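Local coordinates for protein XPF endonuclease (Aeropyrum pernix, PDB 2BGW) that probably acts as a structure-specific, magnesium-binding DNA endonuclease of the XPF family in nucleotide excision repair, built as a pair of subunits, at residues L44-D47 / S48-V51; F59-S62 / L63-R67; R93-R96 / G97-R100; S101-A104 / A105-A108; D122-G125 / T126-I130. All coordinates share one frame; numbering follows the deposited sequence.

How the interactions relate
All five contacts are local and lie in the nuclease domain, following one another along the chain. Interaction 1 is a beta hairpin in the middle of the mixed sheet; its second strand leads into helix 56-65, whose end forms interaction 2, the two centres about 23 Å apart. Interactions 3 and 4 share helix 99-112, one leading into it and the other lying within it, with centres about 12 Å apart. Both pack on interaction 2, making one cluster. Interaction 5 opens helix 123-137 and touches interaction 1 through Ile130, against Val45 and Val51. Interactions 3, 4 and 5 also reach the second subunit, so these two helices help to build the dimer.

Interaction 1 of 5, residues L44-D47 / S48-V51; sequences LVSD and SIIV
Val45 N donates to Ile49 O at 3.1 Å, its N-H aimed almost straight at the oxygen (161°). This is the firm bond of a tight antiparallel hairpin in the central sheet of the nuclease domain, whose strands 43-46 and 49-55 are joined by a type I turn from Ser46 to Ile49. Nearer the turn the grip slackens: Ile49 N reaches Ser46 O in a weak bond of 3.4 Å, and Ser48 N makes another weak one to Ser46 OG. With chi1 at 81°, that hydroxyl sits between its own backbone N and carbonyl carbon, where it also lies 3.4 Å from Ile49 CG1. Val45 turns its CB to Ile49 CG2 at 3.9 Å, while its CG2 branch meets Val51 CG2 at 3.6 Å. Leu44 and Ile50, a non-hydrogen-bonded pair, occupy the face opposite to Ile49; their side chains run at about a right angle to each other and meet through CD1 and CD1 at 4.2 Å. Cutting Ile49 back to alanine is likely to leave Val45 CB without its methyl neighbour and to open a gap toward Phe83 and toward Leu111 of the second subunit. Within the turn, Asp47 is salt-bridged to Arg157. The hairpin therefore divides its chemistry, with hydroxyls and charge gathered at the turn and branched hydrocarbon along the strands, the second of which carries the magnesium ligands Glu52 and Arg53.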
loop_
_atom_site.group_PDB
_atom_site.type_symbol
_atom_site.label_atom_id
_atom_site.label_comp_id
_atom_site.label_asym_id
_atom_site.label_seq_id
_atom_site.Cartn_x
_atom_site.Cartn_y
_atom_site.Cartn_z
ATOM N N LEU A 44 -9.821 -0.680 -1.871
ATOM C CA LEU A 44 -9.458 0.629 -2.373
ATOM C C LEU A 44 -10.066 1.720 -1.473
ATOM O O LEU A 44 -11.283 1.903 -1.402
ATOM C CB LEU A 44 -9.881 0.787 -3.846
ATOM C CG LEU A 44 -9.469 2.133 -4.465
ATOM C CD1 LEU A 44 -7.976 2.225 -4.748
ATOM C CD2 LEU A 44 -10.254 2.439 -5.686
ATOM N N VAL A 45 -9.211 2.476 -0.817
ATOM C CA VAL A 45 -9.643 3.397 0.219
ATOM C C VAL A 45 -9.792 4.864 -0.239
ATOM O O VAL A 45 -10.741 5.532 0.111
ATOM C CB VAL A 45 -8.706 3.261 1.428
ATOM C CG1 VAL A 45 -8.898 4.389 2.396
ATOM C CG2 VAL A 45 -8.972 1.960 2.086
ATOM N N SER A 46 -8.849 5.367 -1.005
ATOM C CA SER A 46 -8.931 6.700 -1.524
ATOM C C SER A 46 -8.162 6.539 -2.811
ATOM O O SER A 46 -7.722 5.434 -3.103
ATOM C CB SER A 46 -8.262 7.681 -0.563
ATOM O OG SER A 46 -6.849 7.712 -0.708
ATOM N N ASP A 47 -7.981 7.602 -3.596
ATOM C CA ASP A 47 -7.357 7.423 -4.922
ATOM C C ASP A 47 -5.923 6.903 -4.844
ATOM O O ASP A 47 -5.403 6.359 -5.805
ATOM C CB ASP A 47 -7.460 8.659 -5.841
ATOM C CG ASP A 47 -7.050 8.327 -7.317
ATOM O OD1 ASP A 47 -7.835 7.622 -8.035
ATOM O OD2 ASP A 47 -5.914 8.727 -7.746
ATOM N N SER A 48 -5.294 7.034 -3.692
ATOM C CA SER A 48 -3.890 6.678 -3.594
ATOM C C SER A 48 -3.555 5.865 -2.351
ATOM O O SER A 48 -2.379 5.772 -1.968
ATOM C CB SER A 48 -3.078 7.955 -3.600
ATOM O OG SER A 48 -3.730 8.889 -2.764
ATOM N N ILE A 49 -4.583 5.286 -1.733
ATOM C CA ILE A 49 -4.400 4.360 -0.638
ATOM C C ILE A 49 -4.983 2.984 -0.947
ATOM O O ILE A 49 -6.191 2.830 -1.090
ATOM C CB ILE A 49 -5.015 4.907 0.648
ATOM C CG1 ILE A 49 -4.352 6.250 0.992
ATOM C CG2 ILE A 49 -4.846 3.892 1.742
ATOM C CD1 ILE A 49 -4.746 6.892 2.297
ATOM N N ILE A 50 -4.120 1.980 -1.057
ATOM C CA ILE A 50 -4.593 0.619 -1.235
ATOM C C ILE A 50 -4.353 -0.133 0.076
ATOM O O ILE A 50 -3.388 0.150 0.800
ATOM C CB ILE A 50 -3.912 -0.086 -2.452
ATOM C CG1 ILE A 50 -4.619 -1.378 -2.812
ATOM C CG2 ILE A 50 -2.469 -0.404 -2.172
ATOM C CD1 ILE A 50 -5.826 -1.178 -3.613
ATOM N N VAL A 51 -5.247 -1.076 0.370
ATOM C CA VAL A 51 -5.209 -1.882 1.581
ATOM C C VAL A 51 -5.216 -3.350 1.191
ATOM O O VAL A 51 -6.029 -3.789 0.355
ATOM C CB VAL A 51 -6.445 -1.592 2.486
ATOM C CG1 VAL A 51 -6.631 -2.661 3.568
ATOM C CG2 VAL A 51 -6.335 -0.233 3.114
#

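Interaction 2 of 5, residues F59-S62 / L63-R67; sequences FAKS and LFDGR
Lys61 and Asp65 lean across each other one turn apart on the last turn of helix 56-65; Gly66, just after it, leaves helical angles with positive phi (95°). A CB there would be jammed against the carbonyl oxygen of Asp65. The lysine chain runs out extended, and its CE passes 4.0 Å from Asp65 OD2, but NZ stays 5.0 Å from that same OD2, so the opposite charges probably attract, though they form no bridge. Arg67 approaches the carboxylate as well: its NH1 makes a long salt bridge to Asp65 OD2, with the oxygen well out of the guanidinium plane and no N-H pointing at it. Phe64 lies differently, its ring laid over Leu63, with Leu63 CG 4.2 Å above the ring plane and displaced toward the rim. With chi1 at -54° the ring is swung back along the helix, and its CD1 comes to the carbonyl of Ala60. Leu63, its CG anti to the backbone N (172°), runs alongside and packs against Leu102 and Ala105 of helix 99-112, while Phe64, more exposed, touches Ser101 of the same helix. Beneath run the helix bonds, such as Asp65 N to Lys61 O at 2.9 Å; the last, from Gly66 N to Ser62 O, is weak. The side chain of Ser62 is about 9 Å from the bound magnesium ion. Past the glycine, Arg67 CB rests on Ser62 CB at 3.8 Å.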
loop_
_atom_site.group_PDB
_atom_site.type_symbol
_atom_site.label_atom_id
_atom_site.label_comp_id
_atom_site.label_asym_id
_atom_site.label_seq_id
_atom_site.Cartn_x
_atom_site.Cartn_y
_atom_site.Cartn_z
ATOM N N PHE A 59 -0.231 -13.866 6.646
ATOM C CA PHE A 59 0.966 -13.063 6.586
ATOM C C PHE A 59 2.176 -13.967 6.626
ATOM O O PHE A 59 3.042 -13.883 5.746
ATOM C CB PHE A 59 1.059 -12.059 7.704
ATOM C CG PHE A 59 2.228 -11.156 7.570
ATOM C CD1 PHE A 59 2.171 -10.051 6.739
ATOM C CD2 PHE A 59 3.402 -11.416 8.256
ATOM C CE1 PHE A 59 3.261 -9.204 6.609
ATOM C CE2 PHE A 59 4.501 -10.575 8.131
ATOM C CZ PHE A 59 4.427 -9.466 7.303
ATOM N N ALA A 60 2.217 -14.840 7.639
ATOM C CA ALA A 60 3.322 -15.777 7.836
ATOM C C ALA A 60 3.479 -16.678 6.621
ATOM O O ALA A 60 4.540 -16.680 5.981
ATOM C CB ALA A 60 3.105 -16.589 9.076
ATOM N N LYS A 61 2.405 -17.394 6.285
ATOM C CA LYS A 61 2.407 -18.334 5.171
ATOM C C LYS A 61 3.074 -17.720 3.933
ATOM O O LYS A 61 4.106 -18.204 3.444
ATOM C CB LYS A 61 0.994 -18.826 4.882
ATOM C CG LYS A 61 0.953 -20.027 3.974
ATOM C CD LYS A 61 -0.474 -20.376 3.418
ATOM C CE LYS A 61 -0.332 -21.155 2.042
ATOM N NZ LYS A 61 -1.571 -21.786 1.464
ATOM N N SER A 62 2.545 -16.603 3.471
ATOM C CA SER A 62 3.088 -15.990 2.267
ATOM C C SER A 62 4.515 -15.445 2.423
ATOM O O SER A 62 5.212 -15.315 1.425
ATOM C CB SER A 62 2.170 -14.888 1.789
ATOM O OG SER A 62 2.500 -13.722 2.507
ATOM N N LEU A 63 4.953 -15.113 3.641
ATOM C CA LEU A 63 6.357 -14.743 3.819
ATOM C C LEU A 63 7.207 -15.904 3.350
ATOM O O LEU A 63 8.161 -15.709 2.616
ATOM C CB LEU A 63 6.713 -14.387 5.265
ATOM C CG LEU A 63 8.200 -14.160 5.650
ATOM C CD1 LEU A 63 8.960 -13.203 4.724
ATOM C CD2 LEU A 63 8.397 -13.730 7.118
ATOM N N PHE A 64 6.848 -17.124 3.733
ATOM C CA PHE A 64 7.684 -18.266 3.402
ATOM C C PHE A 64 7.397 -18.846 2.023
ATOM O O PHE A 64 8.247 -19.531 1.481
ATOM C CB PHE A 64 7.616 -19.330 4.494
ATOM C CG PHE A 64 7.944 -18.801 5.862
ATOM C CD1 PHE A 64 6.981 -18.803 6.877
ATOM C CD2 PHE A 64 9.208 -18.264 6.131
ATOM C CE1 PHE A 64 7.277 -18.307 8.139
ATOM C CE2 PHE A 64 9.514 -17.751 7.392
ATOM C CZ PHE A 64 8.546 -17.779 8.400
ATOM N N ASP A 65 6.200 -18.606 1.476
ATOM C CA ASP A 65 5.888 -18.876 0.065
ATOM C C ASP A 65 6.815 -18.131 -0.867
ATOM O O ASP A 65 7.160 -18.640 -1.916
ATOM C CB ASP A 65 4.497 -18.366 -0.274
ATOM C CG ASP A 65 3.409 -19.310 0.140
ATOM O OD1 ASP A 65 3.724 -20.384 0.706
ATOM O OD2 ASP A 65 2.219 -18.974 -0.100
ATOM N N GLY A 66 7.194 -16.913 -0.497
ATOM C CA GLY A 66 7.780 -15.993 -1.457
ATOM C C GLY A 66 6.710 -15.068 -2.023
ATOM O O GLY A 66 7.016 -14.000 -2.571
ATOM N N ARG A 67 5.448 -15.481 -1.888
ATOM C CA ARG A 67 4.305 -14.656 -2.256
ATOM C C ARG A 67 4.323 -13.232 -1.650
ATOM O O ARG A 67 4.077 -12.261 -2.368
ATOM C CB ARG A 67 3.028 -15.343 -1.834
ATOM C CG ARG A 67 2.461 -16.316 -2.803
ATOM C CD ARG A 67 1.003 -16.488 -2.411
ATOM N NE ARG A 67 0.286 -17.436 -3.263
ATOM C CZ ARG A 67 -0.744 -18.195 -2.853
ATOM N NH1 ARG A 67 -1.179 -18.131 -1.584
ATOM N NH2 ARG A 67 -1.338 -19.041 -3.707
#

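Interaction 3 of 5, residues R93-R96 / G97-R100; sequences RRYR and GRER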
loop_
_atom_site.group_PDB
_atom_site.type_symbol
_atom_site.label_atom_id
_atom_site.label_comp_id
_atom_site.label_asym_id
_atom_site.label_seq_id
_atom_site.Cartn_x
_atom_site.Cartn_y
_atom_site.Cartn_z
ATOM N N ARG A 93 0.604 -19.163 17.029
ATOM C CA ARG A 93 1.220 -20.331 17.698
ATOM C C ARG A 93 2.091 -21.148 16.713
ATOM O O ARG A 93 3.320 -21.197 16.838
ATOM C CB ARG A 93 0.158 -21.217 18.404
ATOM N N ARG A 94 1.451 -21.731 15.706
ATOM C CA ARG A 94 2.141 -22.545 14.708
ATOM C C ARG A 94 3.495 -22.003 14.145
ATOM O O ARG A 94 4.154 -22.684 13.345
ATOM C CB ARG A 94 1.148 -22.868 13.580
ATOM C CG ARG A 94 1.791 -22.926 12.232
ATOM C CD ARG A 94 0.880 -23.382 11.132
ATOM N NE ARG A 94 1.733 -23.724 9.998
ATOM C CZ ARG A 94 1.376 -24.484 8.967
ATOM N NH1 ARG A 94 0.144 -24.989 8.912
ATOM N NH2 ARG A 94 2.256 -24.725 7.983
ATOM N N TYR A 95 3.906 -20.799 14.563
ATOM C CA TYR A 95 5.052 -20.094 13.945
ATOM C C TYR A 95 6.080 -19.539 14.909
ATOM O O TYR A 95 6.996 -18.818 14.490
ATOM C CB TYR A 95 4.581 -18.963 13.038
ATOM C CG TYR A 95 4.111 -19.425 11.703
ATOM C CD1 TYR A 95 2.761 -19.689 11.472
ATOM C CD2 TYR A 95 5.009 -19.612 10.664
ATOM C CE1 TYR A 95 2.309 -20.129 10.228
ATOM C CE2 TYR A 95 4.577 -20.058 9.419
ATOM C CZ TYR A 95 3.229 -20.317 9.214
ATOM O OH TYR A 95 2.817 -20.759 7.977
ATOM N N ARG A 96 5.934 -19.878 16.191
ATOM C CA ARG A 96 6.910 -19.525 17.224
ATOM C C ARG A 96 8.329 -19.857 16.809
ATOM O O ARG A 96 8.557 -20.773 15.986
ATOM C CB ARG A 96 6.618 -20.302 18.491
ATOM C CG ARG A 96 5.704 -19.599 19.441
ATOM C CD ARG A 96 4.354 -20.275 19.491
ATOM N NE ARG A 96 3.394 -19.473 20.251
ATOM C CZ ARG A 96 2.386 -19.977 20.964
ATOM N NH1 ARG A 96 2.202 -21.301 21.032
ATOM N NH2 ARG A 96 1.571 -19.157 21.620
ATOM N N GLY A 97 9.292 -19.140 17.382
ATOM C CA GLY A 97 10.692 -19.490 17.139
ATOM C C GLY A 97 11.121 -19.009 15.768
ATOM O O GLY A 97 12.212 -18.458 15.628
ATOM N N ARG A 98 10.254 -19.189 14.762
ATOM C CA ARG A 98 10.388 -18.481 13.477
ATOM C C ARG A 98 10.120 -16.961 13.569
ATOM O O ARG A 98 10.064 -16.298 12.558
ATOM C CB ARG A 98 9.473 -19.097 12.407
ATOM C CG ARG A 98 9.965 -20.397 11.767
ATOM C CD ARG A 98 8.793 -21.385 11.627
ATOM N NE ARG A 98 8.439 -21.700 10.237
ATOM C CZ ARG A 98 7.338 -22.374 9.865
ATOM N NH1 ARG A 98 6.455 -22.791 10.783
ATOM N NH2 ARG A 98 7.100 -22.633 8.573
ATOM N N GLU A 99 9.976 -16.408 14.767
ATOM C CA GLU A 99 9.724 -14.970 14.929
ATOM C C GLU A 99 10.793 -14.031 14.382
ATOM O O GLU A 99 10.486 -12.877 14.053
ATOM C CB GLU A 99 9.627 -14.571 16.390
ATOM C CG GLU A 99 9.119 -15.560 17.369
ATOM C CD GLU A 99 8.863 -14.836 18.660
ATOM O OE1 GLU A 99 9.848 -14.378 19.304
ATOM O OE2 GLU A 99 7.668 -14.672 19.001
ATOM N N ARG A 100 12.055 -14.472 14.368
ATOM C CA ARG A 100 13.114 -13.607 13.868
ATOM C C ARG A 100 12.744 -13.287 12.437
ATOM O O ARG A 100 12.860 -12.144 12.028
ATOM C CB ARG A 100 14.486 -14.256 13.923
ATOM C CG ARG A 100 15.606 -13.368 13.371
ATOM C CD ARG A 100 16.488 -12.808 14.506
ATOM N NE ARG A 100 17.547 -11.905 14.040
ATOM C CZ ARG A 100 18.613 -12.281 13.323
ATOM N NH1 ARG A 100 18.767 -13.561 12.974
ATOM N NH2 ARG A 100 19.521 -11.374 12.931
HETATM O O HOH W 1 5.157 -24.370 8.154
#
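From Tyr95 to Arg98 the backbone turns out of a short 3-10 segment and into helix 99-112. Arg96 N closes the first bend on Arg93 O at 3.0 Å, the backbone of Arg96 is extended, and Gly97, with phi at 77°, swings the chain round. That places Arg98 at the N-cap position, with its CB 3.2 Å from Tyr95 O. The side chains of Tyr95 and Arg98 then come together over this bend. The arginine chain kinks at chi2 and chi3, which brings its guanidinium back to the tyrosine ring instead of leaving it pointing outward. Tyr95 CE2 stands 3.4 Å above the guanidinium plane, displaced toward its rim, and the two planes are 25° apart, so they lie close to parallel. At the edge of the same guanidinium, in its plane, a water accepts from Arg98 NH2 at 2.6 Å. It also accepts from Arg94 NH2 at 2.9 Å. One oxygen thus lies between two like charges, and probably eases the approach of the two arginines; Arg94 NE and Arg98 NH1 are 4.9 Å apart. Most of this lies at the surface, but Tyr95 is buried, its ring set against Ala60 and Lys61 of helix 56-65. On the new helix, Arg100 forms a salt bridge with Glu131 of the second subunit, so the loop after strand 81-87 delivers a helix that reaches the dimer partner.

Interaction 4 of 5, residues S101-A104 / A105-A108; sequences SLYA and AMAA
Tyr103 and Met106 lie side by side and point the same way on helix 99-112, the crossover helix of the beta-alpha-beta unit that joins strands 81-87 and 116-120. Their meeting is a Met-aromatic contact: Met106 SD comes 3.8 Å from Tyr103 CD2 and stands 5.0 Å from the ring centroid, at 64° off the ring normal, an oblique approach. The sulfur gets there because Met106 CG leaves anti to its carbonyl carbon (chi1 -66°) and the chain then runs extended back along the helix. This is the tight side. It is buried against the second subunit, where Met106 packs on Met118 and the hydroxyl of Tyr103 makes a weak hydrogen bond to the backbone N of Met121. With an alanine at Met106, the Tyr103 ring would lose its sulfur neighbour and is likely to be freer to turn, with a gap left beside Met118 of the partner. Leu102 and Ala105 are buried as well, facing Leu63 of helix 56-65 within the same chain. The looser side carries Ser101, Ala104 and Ala108, partly exposed, small side chains that add little to the contact between the two segments, though Ala104 packs on Ser132 of the second subunit and Ala108 on Phe69. The helix bonds are straight at first, as from Ala107 N to Tyr103 O (172°), and less straight at Ala108, whose N reaches Ala104 O at 3.0 Å.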
loop_
_atom_site.group_PDB
_atom_site.type_symbol
_atom_site.label_atom_id
_atom_site.label_comp_id
_atom_site.label_asym_id
_atom_site.label_seq_id
_atom_site.Cartn_x
_atom_site.Cartn_y
_atom_site.Cartn_z
ATOM N N SER A 101 12.263 -14.290 11.700
ATOM C CA SER A 101 11.771 -14.098 10.351
ATOM C C SER A 101 10.654 -13.056 10.301
ATOM O O SER A 101 10.819 -11.992 9.702
ATOM C CB SER A 101 11.260 -15.415 9.787
ATOM O OG SER A 101 12.294 -16.110 9.152
ATOM N N LEU A 102 9.527 -13.364 10.943
ATOM C CA LEU A 102 8.329 -12.548 10.846
ATOM C C LEU A 102 8.599 -11.053 11.089
ATOM O O LEU A 102 8.360 -10.226 10.195
ATOM C CB LEU A 102 7.226 -13.108 11.741
ATOM C CG LEU A 102 6.687 -14.433 11.204
ATOM C CD1 LEU A 102 5.627 -15.030 12.092
ATOM C CD2 LEU A 102 6.117 -14.268 9.837
ATOM N N TYR A 103 9.138 -10.714 12.260
ATOM C CA TYR A 103 9.373 -9.322 12.600
ATOM C C TYR A 103 10.358 -8.704 11.614
ATOM O O TYR A 103 10.195 -7.549 11.222
ATOM C CB TYR A 103 9.861 -9.149 14.048
ATOM C CG TYR A 103 8.851 -9.537 15.109
ATOM C CD1 TYR A 103 9.088 -10.616 15.968
ATOM C CD2 TYR A 103 7.650 -8.834 15.259
ATOM C CE1 TYR A 103 8.154 -10.994 16.954
ATOM C CE2 TYR A 103 6.708 -9.201 16.255
ATOM C CZ TYR A 103 6.981 -10.288 17.092
ATOM O OH TYR A 103 6.075 -10.660 18.048
ATOM N N ALA A 104 11.368 -9.463 11.193
ATOM C CA ALA A 104 12.330 -8.954 10.205
ATOM C C ALA A 104 11.609 -8.583 8.911
ATOM O O ALA A 104 11.864 -7.527 8.338
ATOM C CB ALA A 104 13.432 -9.947 9.941
ATOM N N ALA A 105 10.693 -9.433 8.473
ATOM C CA ALA A 105 9.904 -9.122 7.302
ATOM C C ALA A 105 9.203 -7.782 7.520
ATOM O O ALA A 105 9.324 -6.860 6.712
ATOM C CB ALA A 105 8.882 -10.225 7.033
ATOM N N MET A 106 8.488 -7.676 8.632
ATOM C CA MET A 106 7.750 -6.474 8.943
ATOM C C MET A 106 8.621 -5.248 8.779
ATOM O O MET A 106 8.269 -4.335 8.044
ATOM C CB MET A 106 7.217 -6.561 10.354
ATOM C CG MET A 106 6.191 -7.635 10.493
ATOM S SD MET A 106 5.699 -7.750 12.195
ATOM C CE MET A 106 4.267 -8.839 11.988
ATOM N N ALA A 107 9.777 -5.255 9.432
ATOM C CA ALA A 107 10.721 -4.162 9.333
ATOM C C ALA A 107 11.169 -3.857 7.888
ATOM O O ALA A 107 11.391 -2.696 7.545
ATOM C CB ALA A 107 11.899 -4.432 10.222
ATOM N N ALA A 108 11.280 -4.894 7.057
ATOM C CA ALA A 108 11.683 -4.752 5.638
ATOM C C ALA A 108 10.578 -4.209 4.721
ATOM O O ALA A 108 10.841 -3.320 3.900
ATOM C CB ALA A 108 12.219 -6.083 5.079
#

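Interaction 5 of 5, residues D122-G125 / T126-I130; sequences DPKG and TALVI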
loop_
_atom_site.group_PDB
_atom_site.type_symbol
_atom_site.label_atom_id
_atom_site.label_comp_id
_atom_site.label_asym_id
_atom_site.label_seq_id
_atom_site.Cartn_x
_atom_site.Cartn_y
_atom_site.Cartn_z
ATOM N N ASP A 122 -9.248 -8.679 15.086
ATOM C CA ASP A 122 -10.292 -9.458 14.472
ATOM C C ASP A 122 -10.730 -8.636 13.299
ATOM O O ASP A 122 -10.302 -7.493 13.193
ATOM C CB ASP A 122 -11.465 -9.629 15.440
ATOM C CG ASP A 122 -11.645 -8.442 16.380
ATOM O OD1 ASP A 122 -11.838 -8.687 17.582
ATOM O OD2 ASP A 122 -11.595 -7.266 15.948
ATOM N N PRO A 123 -11.574 -9.194 12.408
ATOM C CA PRO A 123 -12.248 -8.462 11.328
ATOM C C PRO A 123 -12.791 -7.065 11.696
ATOM O O PRO A 123 -12.556 -6.092 10.963
ATOM C CB PRO A 123 -13.406 -9.398 10.978
ATOM C CG PRO A 123 -12.811 -10.743 11.148
ATOM C CD PRO A 123 -11.909 -10.627 12.355
ATOM N N LYS A 124 -13.517 -6.975 12.813
ATOM C CA LYS A 124 -14.093 -5.711 13.273
ATOM C C LYS A 124 -13.003 -4.661 13.412
ATOM O O LYS A 124 -13.215 -3.501 13.117
ATOM C CB LYS A 124 -14.806 -5.916 14.613
ATOM C CG LYS A 124 -15.648 -4.760 15.056
ATOM C CD LYS A 124 -15.705 -4.662 16.551
ATOM C CE LYS A 124 -16.792 -3.681 16.996
ATOM N NZ LYS A 124 -16.648 -3.335 18.452
ATOM N N GLY A 125 -11.832 -5.082 13.858
ATOM C CA GLY A 125 -10.717 -4.171 13.981
ATOM C C GLY A 125 -10.257 -3.694 12.614
ATOM O O GLY A 125 -9.974 -2.512 12.407
ATOM N N THR A 126 -10.177 -4.626 11.674
ATOM C CA THR A 126 -9.756 -4.313 10.310
ATOM C C THR A 126 -10.779 -3.378 9.697
ATOM O O THR A 126 -10.410 -2.351 9.104
ATOM C CB THR A 126 -9.608 -5.586 9.478
ATOM O OG1 THR A 126 -8.832 -6.527 10.237
ATOM C CG2 THR A 126 -8.920 -5.302 8.157
ATOM N N ALA A 127 -12.053 -3.717 9.911
ATOM C CA ALA A 127 -13.169 -2.901 9.471
ATOM C C ALA A 127 -13.142 -1.488 10.083
ATOM O O ALA A 127 -13.433 -0.503 9.396
ATOM C CB ALA A 127 -14.424 -3.588 9.752
ATOM N N LEU A 128 -12.729 -1.371 11.335
ATOM C CA LEU A 128 -12.564 -0.053 11.919
ATOM C C LEU A 128 -11.401 0.727 11.297
ATOM O O LEU A 128 -11.534 1.908 10.987
ATOM C CB LEU A 128 -12.430 -0.140 13.440
ATOM C CG LEU A 128 -13.722 -0.623 14.109
ATOM C CD1 LEU A 128 -13.456 -1.288 15.448
ATOM C CD2 LEU A 128 -14.701 0.524 14.259
ATOM N N VAL A 129 -10.273 0.065 11.104
ATOM C CA VAL A 129 -9.085 0.717 10.587
ATOM C C VAL A 129 -9.348 1.164 9.164
ATOM O O VAL A 129 -8.972 2.269 8.762
ATOM C CB VAL A 129 -7.883 -0.252 10.636
ATOM C CG1 VAL A 129 -6.645 0.334 10.007
ATOM C CG2 VAL A 129 -7.595 -0.588 12.055
ATOM N N ILE A 130 -10.008 0.311 8.390
ATOM C CA ILE A 130 -10.307 0.679 7.007
ATOM C C ILE A 130 -11.219 1.897 7.025
ATOM O O ILE A 130 -10.990 2.861 6.316
ATOM C CB ILE A 130 -10.960 -0.464 6.198
ATOM C CG1 ILE A 130 -9.930 -1.565 5.910
ATOM C CG2 ILE A 130 -11.534 0.095 4.882
ATOM C CD1 ILE A 130 -10.540 -2.868 5.473
#
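Thr126 N donates to Asp122 O at 3.2 Å in the first turn of helix 123-137, and the side chain of Asp122, at the N-cap position, folds over the same turn. Its chi1 of 32° lies off the usual staggered angles and brings the carboxylate to Gly125 N, which donates to OD2 at 3.0 Å, meeting that oxygen nearly along its C-O bond. Pro123 follows and its carbonyl receives Ala127 N in an almost straight bond (171°). Thr126 sets its OG1 anti to the carbonyl carbon (chi1 -48°), its CB resting near Pro123 O, and the hydroxyl bonds to Glu87 OE1 and Thr120 OG1 of the neighbouring strands. On the flank facing the second subunit Lys124 and Leu128 run side by side, pointing the same way, and touch through Lys124 CG and Leu128 CD1 at 4.1 Å. The lysine ammonium forms a salt bridge with Glu99 of the second subunit, while Leu128 packs on Tyr103 of that subunit. Val129 CG2 leans back over the carbonyl of Gly125, and the valine side chain also meets Met118 and Thr120. The side chain of Thr126 is about 4 Å from that of the magnesium ligand Arg53. A carboxylate at the amino end of a helix probably gains from the partial positive charge there, so Asp122 would both bond to a backbone N-H and balance that charge.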